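Local coordinates for putative Lipoprotein (Shewanella oneidensis, PDB 3U24), which is of unknown function but binds zinc and calcium ions and belongs to the DUF885 family, in the peptidase MA clan, at residues A23-F28 / K77-F81; E150-A154 / I212-I217; Q417-S421 / L556-S560. One frame throughout, in Å; residues are numbered along the deposited sequence.

Contact 1. Residues A23-F28 / K77-F81; sequences ASFAQF and KLKQF
Phe25 turns an edge on the face of Phe81: CD1 of Phe25 points at the centre of that face, 3.8 Å from CG of Phe81, in a T-shaped pair with planes at 84°. The Phe28 ring is inclined to Phe81 at 47°, neither stacked nor edge-on, and CB of Phe28 lies 3.7 Å from CZ of Phe81.

The three rings form an aromatic cluster that joins the start of helix 25-39 to the C-terminal part of helix 61-79 and the residues after it. Aliphatic contacts extend it. With CG anti to the backbone N (chi1 162°), the Phe28 ring swings toward helix 61-79, where its CE2 meets CD2 of Leu78 at 3.7 Å and its CE1 meets CB of Lys77 at 3.7 Å. The same CD2 sits at the Phe25 edge, near the ring plane, 4.2 Å from CE1 of Phe25. With an alanine in place of Phe81, the Phe25 edge would probably lose the face it rests on and a gap would open beside CB of Phe28.

Polar contacts are local. Ser24 and Gln27 form a capping box, Gln27 N donating to Ser24 OG at 3.0 Å and Ser24 N to Gln27 OE1 at 2.8 Å. The extended chain of Lys77 leads away to a weak, long ion pair with Asp35.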
loop_
_atom_site.group_PDB
_atom_site.type_symbol
_atom_site.label_atom_id
_atom_site.label_comp_id
_atom_site.label_asym_id
_atom_site.label_seq_id
_atom_site.Cartn_x
_atom_site.Cartn_y
_atom_site.Cartn_z
ATOM N N ALA A 23 -7.108 -4.572 34.625
ATOM C CA ALA A 23 -7.318 -3.739 33.415
ATOM C C ALA A 23 -8.426 -4.312 32.514
ATOM O O ALA A 23 -8.517 -5.518 32.317
ATOM C CB ALA A 23 -6.007 -3.588 32.618
ATOM N N SER A 24 -9.284 -3.450 31.986
ATOM C CA SER A 24 -10.191 -3.855 30.905
ATOM C C SER A 24 -9.411 -4.041 29.609
ATOM O O SER A 24 -8.262 -3.605 29.477
ATOM C CB SER A 24 -11.247 -2.788 30.657
ATOM O OG SER A 24 -10.671 -1.589 30.170
ATOM N N PHE A 25 -10.046 -4.657 28.628
ATOM C CA PHE A 25 -9.401 -4.780 27.349
ATOM C C PHE A 25 -9.130 -3.392 26.739
ATOM O O PHE A 25 -8.084 -3.183 26.136
ATOM C CB PHE A 25 -10.185 -5.624 26.364
ATOM C CG PHE A 25 -9.396 -5.937 25.140
ATOM C CD1 PHE A 25 -8.452 -6.925 25.162
ATOM C CD2 PHE A 25 -9.553 -5.189 24.008
ATOM C CE1 PHE A 25 -7.665 -7.179 24.056
ATOM C CE2 PHE A 25 -8.801 -5.435 22.889
ATOM C CZ PHE A 25 -7.850 -6.428 22.921
ATOM N N ALA A 26 -10.060 -2.465 26.907
ATOM C CA ALA A 26 -9.866 -1.102 26.396
ATOM C C ALA A 26 -8.648 -0.474 27.060
ATOM O O ALA A 26 -7.848 0.168 26.385
ATOM C CB ALA A 26 -11.116 -0.237 26.612
ATOM N N GLN A 27 -8.483 -0.677 28.369
ATOM C CA GLN A 27 -7.332 -0.128 29.053
ATOM C C GLN A 27 -6.069 -0.774 28.528
ATOM O O GLN A 27 -5.080 -0.110 28.345
ATOM C CB GLN A 27 -7.434 -0.299 30.555
ATOM C CG GLN A 27 -8.478 0.621 31.175
ATOM C CD GLN A 27 -8.774 0.295 32.618
ATOM O OE1 GLN A 27 -9.076 -0.849 32.981
ATOM N NE2 GLN A 27 -8.712 1.326 33.459
ATOM N N PHE A 28 -6.118 -2.066 28.262
ATOM C CA PHE A 28 -4.967 -2.754 27.782
ATOM C C PHE A 28 -4.533 -2.261 26.417
ATOM O O PHE A 28 -3.370 -2.016 26.242
ATOM C CB PHE A 28 -5.200 -4.228 27.707
ATOM C CG PHE A 28 -4.218 -4.910 26.842
ATOM C CD1 PHE A 28 -2.915 -5.119 27.290
ATOM C CD2 PHE A 28 -4.565 -5.315 25.581
ATOM C CE1 PHE A 28 -2.000 -5.740 26.485
ATOM C CE2 PHE A 28 -3.639 -5.930 24.772
ATOM C CZ PHE A 28 -2.364 -6.133 25.227
ATOM N N LYS A 77 0.307 -10.526 28.431
ATOM C CA LYS A 77 -0.818 -9.680 28.824
ATOM C C LYS A 77 -2.071 -9.969 27.978
ATOM O O LYS A 77 -3.187 -10.039 28.510
ATOM C CB LYS A 77 -0.458 -8.206 28.697
ATOM C CG LYS A 77 0.507 -7.710 29.758
ATOM C CD LYS A 77 0.925 -6.263 29.475
ATOM C CE LYS A 77 1.682 -5.639 30.648
ATOM N NZ LYS A 77 2.147 -4.266 30.302
ATOM N N LEU A 78 -1.882 -10.179 26.675
ATOM C CA LEU A 78 -2.980 -10.547 25.803
ATOM C C LEU A 78 -3.670 -11.797 26.267
ATOM O O LEU A 78 -4.900 -11.854 26.261
ATOM C CB LEU A 78 -2.540 -10.843 24.371
ATOM C CG LEU A 78 -2.773 -9.884 23.245
ATOM C CD1 LEU A 78 -2.502 -10.585 21.882
ATOM C CD2 LEU A 78 -4.155 -9.275 23.326
ATOM N N LYS A 79 -2.877 -12.815 26.578
ATOM C CA LYS A 79 -3.413 -14.137 26.941
ATOM C C LYS A 79 -4.226 -14.124 28.230
ATOM O O LYS A 79 -4.951 -15.050 28.496
ATOM C CB LYS A 79 -2.296 -15.202 27.048
ATOM C CG LYS A 79 -1.988 -15.944 25.749
ATOM C CD LYS A 79 -0.728 -16.831 25.868
ATOM C CE LYS A 79 0.498 -16.207 25.167
ATOM N NZ LYS A 79 1.805 -16.380 25.888
ATOM N N GLN A 80 -4.104 -13.086 29.032
ATOM C CA GLN A 80 -4.985 -12.892 30.175
ATOM C C GLN A 80 -6.452 -12.610 29.838
ATOM O O GLN A 80 -7.284 -12.695 30.709
ATOM C CB GLN A 80 -4.473 -11.743 31.050
ATOM C CG GLN A 80 -3.818 -12.203 32.331
ATOM C CD GLN A 80 -2.435 -11.638 32.488
ATOM O OE1 GLN A 80 -2.252 -10.444 32.780
ATOM N NE2 GLN A 80 -1.439 -12.492 32.276
ATOM N N PHE A 81 -6.775 -12.245 28.610
ATOM C CA PHE A 81 -8.158 -11.901 28.281
ATOM C C PHE A 81 -8.825 -13.085 27.641
ATOM O O PHE A 81 -8.311 -13.611 26.639
ATOM C CB PHE A 81 -8.223 -10.702 27.317
ATOM C CG PHE A 81 -7.820 -9.424 27.962
ATOM C CD1 PHE A 81 -8.712 -8.736 28.771
ATOM C CD2 PHE A 81 -6.542 -8.934 27.820
ATOM C CE1 PHE A 81 -8.329 -7.580 29.420
ATOM C CE2 PHE A 81 -6.152 -7.767 28.458
ATOM C CZ PHE A 81 -7.054 -7.081 29.254
#

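Contact 2. Residues E150-A154 / I212-I217; sequences ENIPA and IASKAI. With EDO (1,2-ethanediol), chain Y.
Ile152 and Pro153, in the first turn of helix 152-162, press against one side of helix 200-234 through purely apolar contacts, with Ile152 going deepest. Its CB already faces Ala213, whose methyl lies 4.3 Å from it. At CB the side chain divides. The CG2 methyl, set anti to the backbone N, lies against the next turn of the helix, with CB of Ala216 at 4.3 Å and CG1 of Ile217 at 4.2 Å. The other branch starts at CG1, anti to the carbonyl carbon (chi1 -72°), and runs on extended, bringing the terminal CD1 to 3.7 Å from CB of Ala213. The two methyls of Ile152 thus reach successive turns of the helix, CD1 at Ala213 and CG2 at Ala216 and Ile217, and the short side chains of Ala213 and Ala216 let the backbones come close: CA of Pro153 and CA of Ala216 are only 5.4 Å apart.

Pro153 covers the outer margin, its CG 3.7 Å from CG2 of Ile212, the two side chains meeting at about a right angle. Proline is well tolerated here, because the first turn of a helix needs no backbone N-H for an internal bond. Just after it, Ala154 N donates at 3.2 Å to O2 of a 1,2-ethanediol molecule, probably from the crystallisation liquor.

Residues 212, 213, 216 and 217 recur along a single side of the long helix 200-234, so the beginning of the short helix 152-162 abuts its middle, and the loop residues Leu56, Phe182 and Phe185 pack around the inner isoleucines Ile152 and Ile217.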
loop_
_atom_site.group_PDB
_atom_site.type_symbol
_atom_site.label_atom_id
_atom_site.label_comp_id
_atom_site.label_asym_id
_atom_site.label_seq_id
_atom_site.Cartn_x
_atom_site.Cartn_y
_atom_site.Cartn_z
ATOM N N GLU A 150 22.764 13.116 17.250
ATOM C CA GLU A 150 23.806 12.626 18.173
ATOM C C GLU A 150 24.314 11.283 17.749
ATOM O O GLU A 150 25.512 11.122 17.546
ATOM C CB GLU A 150 23.300 12.460 19.613
ATOM C CG GLU A 150 23.468 13.674 20.535
ATOM C CD GLU A 150 22.712 13.554 21.884
ATOM O OE1 GLU A 150 21.433 13.673 21.893
ATOM O OE2 GLU A 150 23.413 13.371 22.927
ATOM N N ASN A 151 23.393 10.342 17.576
ATOM C CA ASN A 151 23.742 8.937 17.298
ATOM C C ASN A 151 23.745 8.462 15.844
ATOM O O ASN A 151 23.758 7.270 15.589
ATOM C CB ASN A 151 22.907 8.018 18.207
ATOM C CG ASN A 151 23.342 8.162 19.665
ATOM O OD1 ASN A 151 24.552 8.236 19.935
ATOM N ND2 ASN A 151 22.403 8.335 20.570
ATOM N N ILE A 152 23.842 9.379 14.910
ATOM C CA ILE A 152 23.936 8.974 13.522
ATOM C C ILE A 152 25.152 8.074 13.228
ATOM O O ILE A 152 25.003 7.101 12.492
ATOM C CB ILE A 152 23.850 10.175 12.535
ATOM C CG1 ILE A 152 22.407 10.691 12.513
ATOM C CG2 ILE A 152 24.328 9.788 11.132
ATOM C CD1 ILE A 152 22.166 11.988 11.769
ATOM N N PRO A 153 26.350 8.404 13.762
ATOM C CA PRO A 153 27.498 7.482 13.489
ATOM C C PRO A 153 27.219 6.099 14.025
ATOM O O PRO A 153 27.492 5.084 13.369
ATOM C CB PRO A 153 28.649 8.133 14.248
ATOM C CG PRO A 153 28.349 9.602 14.089
ATOM C CD PRO A 153 26.834 9.706 14.248
ATOM N N ALA A 154 26.644 6.060 15.216
ATOM C CA ALA A 154 26.340 4.754 15.860
ATOM C C ALA A 154 25.323 3.942 15.074
ATOM O O ALA A 154 25.401 2.743 15.000
ATOM C CB ALA A 154 25.836 4.952 17.274
ATOM N N ILE A 212 29.667 16.114 11.753
ATOM C CA ILE A 212 29.884 14.707 12.127
ATOM C C ILE A 212 28.872 13.787 11.389
ATOM O O ILE A 212 29.249 12.734 10.883
ATOM C CB ILE A 212 29.815 14.502 13.637
ATOM C CG1 ILE A 212 31.026 15.152 14.310
ATOM C CG2 ILE A 212 29.758 13.024 14.009
ATOM C CD1 ILE A 212 30.833 15.296 15.815
ATOM N N ALA A 213 27.609 14.210 11.293
ATOM C CA ALA A 213 26.581 13.369 10.657
ATOM C C ALA A 213 26.848 13.166 9.175
ATOM O O ALA A 213 26.753 12.045 8.708
ATOM C CB ALA A 213 25.170 13.934 10.863
ATOM N N SER A 214 27.127 14.268 8.470
ATOM C CA SER A 214 27.445 14.262 7.047
ATOM C C SER A 214 28.626 13.359 6.708
ATOM O O SER A 214 28.599 12.634 5.745
ATOM C CB SER A 214 27.784 15.678 6.574
ATOM O OG SER A 214 26.638 16.489 6.767
ATOM N N LYS A 215 29.679 13.474 7.488
ATOM C CA LYS A 215 30.825 12.589 7.368
ATOM C C LYS A 215 30.405 11.099 7.504
ATOM O O LYS A 215 30.768 10.291 6.679
ATOM C CB LYS A 215 31.849 12.969 8.428
ATOM C CG LYS A 215 33.098 12.109 8.487
ATOM C CD LYS A 215 34.020 12.515 9.656
ATOM C CE LYS A 215 35.373 11.810 9.589
ATOM N NZ LYS A 215 36.048 12.138 8.290
ATOM N N ALA A 216 29.626 10.768 8.534
ATOM C CA ALA A 216 29.199 9.406 8.759
ATOM C C ALA A 216 28.327 8.874 7.612
ATOM O O ALA A 216 28.438 7.723 7.252
ATOM C CB ALA A 216 28.457 9.273 10.094
ATOM N N ILE A 217 27.455 9.717 7.069
ATOM C CA ILE A 217 26.567 9.282 6.000
ATOM C C ILE A 217 27.423 9.027 4.776
ATOM O O ILE A 217 27.312 7.966 4.219
ATOM C CB ILE A 217 25.424 10.266 5.712
ATOM C CG1 ILE A 217 24.498 10.364 6.941
ATOM C CG2 ILE A 217 24.628 9.837 4.470
ATOM C CD1 ILE A 217 23.492 11.478 6.919
HETATM C C1 EDO Y . 27.401 9.243 19.873
HETATM O O1 EDO Y . 27.245 10.473 19.136
HETATM C C2 EDO Y . 27.493 7.953 19.027
HETATM O O2 EDO Y . 27.263 8.124 17.607
#

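Contact 3. Residues Q417-S421 / L556-S560; sequences QLVYS and LSYGS
Leu556 fits between Tyr420 and Gln417 on helix 414-423, and its two methyls have separate tasks. CD1 lies over one face of the Tyr420 ring, 4.1 Å from the centroid and 18° off the normal, in a CH-pi contact displaced toward the rim. CD2 turns to Gln417 and touches its CG at 3.7 Å. Below the fork, CB of Leu556 meets CB of Tyr420 at 3.6 Å. The tyrosine hydroxyl reaches past the contact to bond the carbonyl of Thr341.

Gln417 bends at its second torsion (chi2 -95°), which folds the amide over toward residues 556-560. There a water 2.9 Å from OE1 of Gln417 and equally far from O of Leu556 bridges the two, and Ser560 OG makes at most a weak bond to the same OE1 at 3.4 Å.

The helix begins with the zinc ligand His414. The sequence HEAIPGH, which spans helices 401-409 and 414-423, resembles, with a longer spacing, the HExxH zinc motif of the peptidase MA clan. Helix 435-451, which contributes the ligand Glu439, packs alongside, its Val438 and Trp441 touching Gln417.

In Ser421 the first torsion (chi1 70°) takes the hydroxyl back along the helix, where OG of Ser421 donates to O of Leu418 at 2.6 Å. CB of Ser421 lies 3.8 Å from CA of Gly559, and the CA atoms of Ser421 and Gly559 are 4.2 Å apart; the positive phi of Gly559 by itself favours glycine.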
loop_
_atom_site.group_PDB
_atom_site.type_symbol
_atom_site.label_atom_id
_atom_site.label_comp_id
_atom_site.label_asym_id
_atom_site.label_seq_id
_atom_site.Cartn_x
_atom_site.Cartn_y
_atom_site.Cartn_z
ATOM N N GLN A 417 -15.783 3.372 1.806
ATOM C CA GLN A 417 -15.326 2.459 2.829
ATOM C C GLN A 417 -14.686 3.211 4.007
ATOM O O GLN A 417 -14.838 2.786 5.161
ATOM C CB GLN A 417 -14.334 1.451 2.232
ATOM C CG GLN A 417 -13.914 0.325 3.186
ATOM C CD GLN A 417 -12.606 0.577 3.958
ATOM O OE1 GLN A 417 -12.515 0.297 5.169
ATOM N NE2 GLN A 417 -11.590 1.038 3.266
ATOM N N LEU A 418 -13.976 4.309 3.728
ATOM C CA LEU A 418 -13.388 5.112 4.813
ATOM C C LEU A 418 -14.477 5.755 5.676
ATOM O O LEU A 418 -14.378 5.755 6.879
ATOM C CB LEU A 418 -12.475 6.218 4.257
ATOM C CG LEU A 418 -11.969 7.347 5.187
ATOM C CD1 LEU A 418 -10.966 6.817 6.216
ATOM C CD2 LEU A 418 -11.311 8.446 4.349
ATOM N N VAL A 419 -15.490 6.340 5.059
ATOM C CA VAL A 419 -16.614 6.887 5.817
ATOM C C VAL A 419 -17.253 5.806 6.700
ATOM O O VAL A 419 -17.476 6.024 7.895
ATOM C CB VAL A 419 -17.679 7.531 4.914
ATOM C CG1 VAL A 419 -18.916 7.926 5.750
ATOM C CG2 VAL A 419 -17.091 8.734 4.198
ATOM N N TYR A 420 -17.518 4.627 6.140
ATOM C CA TYR A 420 -18.101 3.574 6.942
ATOM C C TYR A 420 -17.183 3.202 8.103
ATOM O O TYR A 420 -17.663 3.085 9.224
ATOM C CB TYR A 420 -18.537 2.365 6.116
ATOM C CG TYR A 420 -19.960 2.514 5.556
ATOM C CD1 TYR A 420 -20.199 3.249 4.442
ATOM C CD2 TYR A 420 -21.039 1.924 6.175
ATOM C CE1 TYR A 420 -21.472 3.396 3.940
ATOM C CE2 TYR A 420 -22.343 2.083 5.708
ATOM C CZ TYR A 420 -22.554 2.816 4.581
ATOM O OH TYR A 420 -23.800 2.959 4.030
ATOM N N SER A 421 -15.871 3.128 7.864
ATOM C CA SER A 421 -14.930 2.803 8.947
ATOM C C SER A 421 -14.817 3.901 10.001
ATOM O O SER A 421 -14.352 3.640 11.084
ATOM C CB SER A 421 -13.512 2.558 8.417
ATOM O OG SER A 421 -12.997 3.788 7.969
ATOM N N LEU A 556 -19.134 -3.344 5.726
ATOM C CA LEU A 556 -18.339 -2.164 5.942
ATOM C C LEU A 556 -18.354 -1.688 7.398
ATOM O O LEU A 556 -17.616 -0.771 7.732
ATOM C CB LEU A 556 -18.786 -1.027 5.039
ATOM C CG LEU A 556 -18.699 -1.270 3.540
ATOM C CD1 LEU A 556 -19.552 -0.284 2.769
ATOM C CD2 LEU A 556 -17.236 -1.240 3.094
ATOM N N SER A 557 -19.108 -2.331 8.274
ATOM C CA SER A 557 -19.326 -1.779 9.623
ATOM C C SER A 557 -18.189 -2.125 10.553
ATOM O O SER A 557 -18.062 -1.504 11.569
ATOM C CB SER A 557 -20.643 -2.281 10.254
ATOM O OG SER A 557 -20.643 -3.693 10.452
ATOM N N TYR A 558 -17.341 -3.080 10.193
ATOM C CA TYR A 558 -16.239 -3.509 11.044
ATOM C C TYR A 558 -14.950 -2.702 10.825
ATOM O O TYR A 558 -13.984 -2.859 11.573
ATOM C CB TYR A 558 -15.963 -5.000 10.777
ATOM C CG TYR A 558 -17.145 -5.878 11.111
ATOM C CD1 TYR A 558 -17.321 -6.357 12.397
ATOM C CD2 TYR A 558 -18.098 -6.175 10.178
ATOM C CE1 TYR A 558 -18.393 -7.141 12.727
ATOM C CE2 TYR A 558 -19.185 -6.964 10.498
ATOM C CZ TYR A 558 -19.314 -7.451 11.765
ATOM O OH TYR A 558 -20.399 -8.226 12.110
ATOM N N GLY A 559 -14.930 -1.850 9.810
ATOM C CA GLY A 559 -13.704 -1.142 9.450
ATOM C C GLY A 559 -12.688 -2.069 8.793
ATOM O O GLY A 559 -13.022 -3.160 8.329
ATOM N N SER A 560 -11.431 -1.654 8.836
ATOM C CA SER A 560 -10.351 -2.275 8.082
ATOM C C SER A 560 -9.778 -3.572 8.720
ATOM O O SER A 560 -8.578 -3.739 8.857
ATOM C CB SER A 560 -9.262 -1.201 7.879
ATOM O OG SER A 560 -9.864 -0.021 7.258
HETATM O O HOH W 1 -15.079 -0.130 6.435
HETATM O O HOH W 2 -10.017 2.359 6.965
#

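Overall arrangement
The three contacts follow one another along the chain, each closing before the next opens, and none touches another. Contacts 1 and 3 are the nearer pair, with centres 25 Å apart and nearest atoms about 13 Å apart. Contact 2 is remote from both, its centre 41 Å from that of contact 1 and 44 Å from that of contact 3, across the centre of the chain from the latter. Contact 3 is the one beside the zinc site of His408, His414 and Glu439: the Gln417 side chain is about 9 Å from the metal. Contact 1 borders a different zinc ion, about 5 Å from the Lys77 side chain, whereas contact 2 lies away from the annotated metal sites.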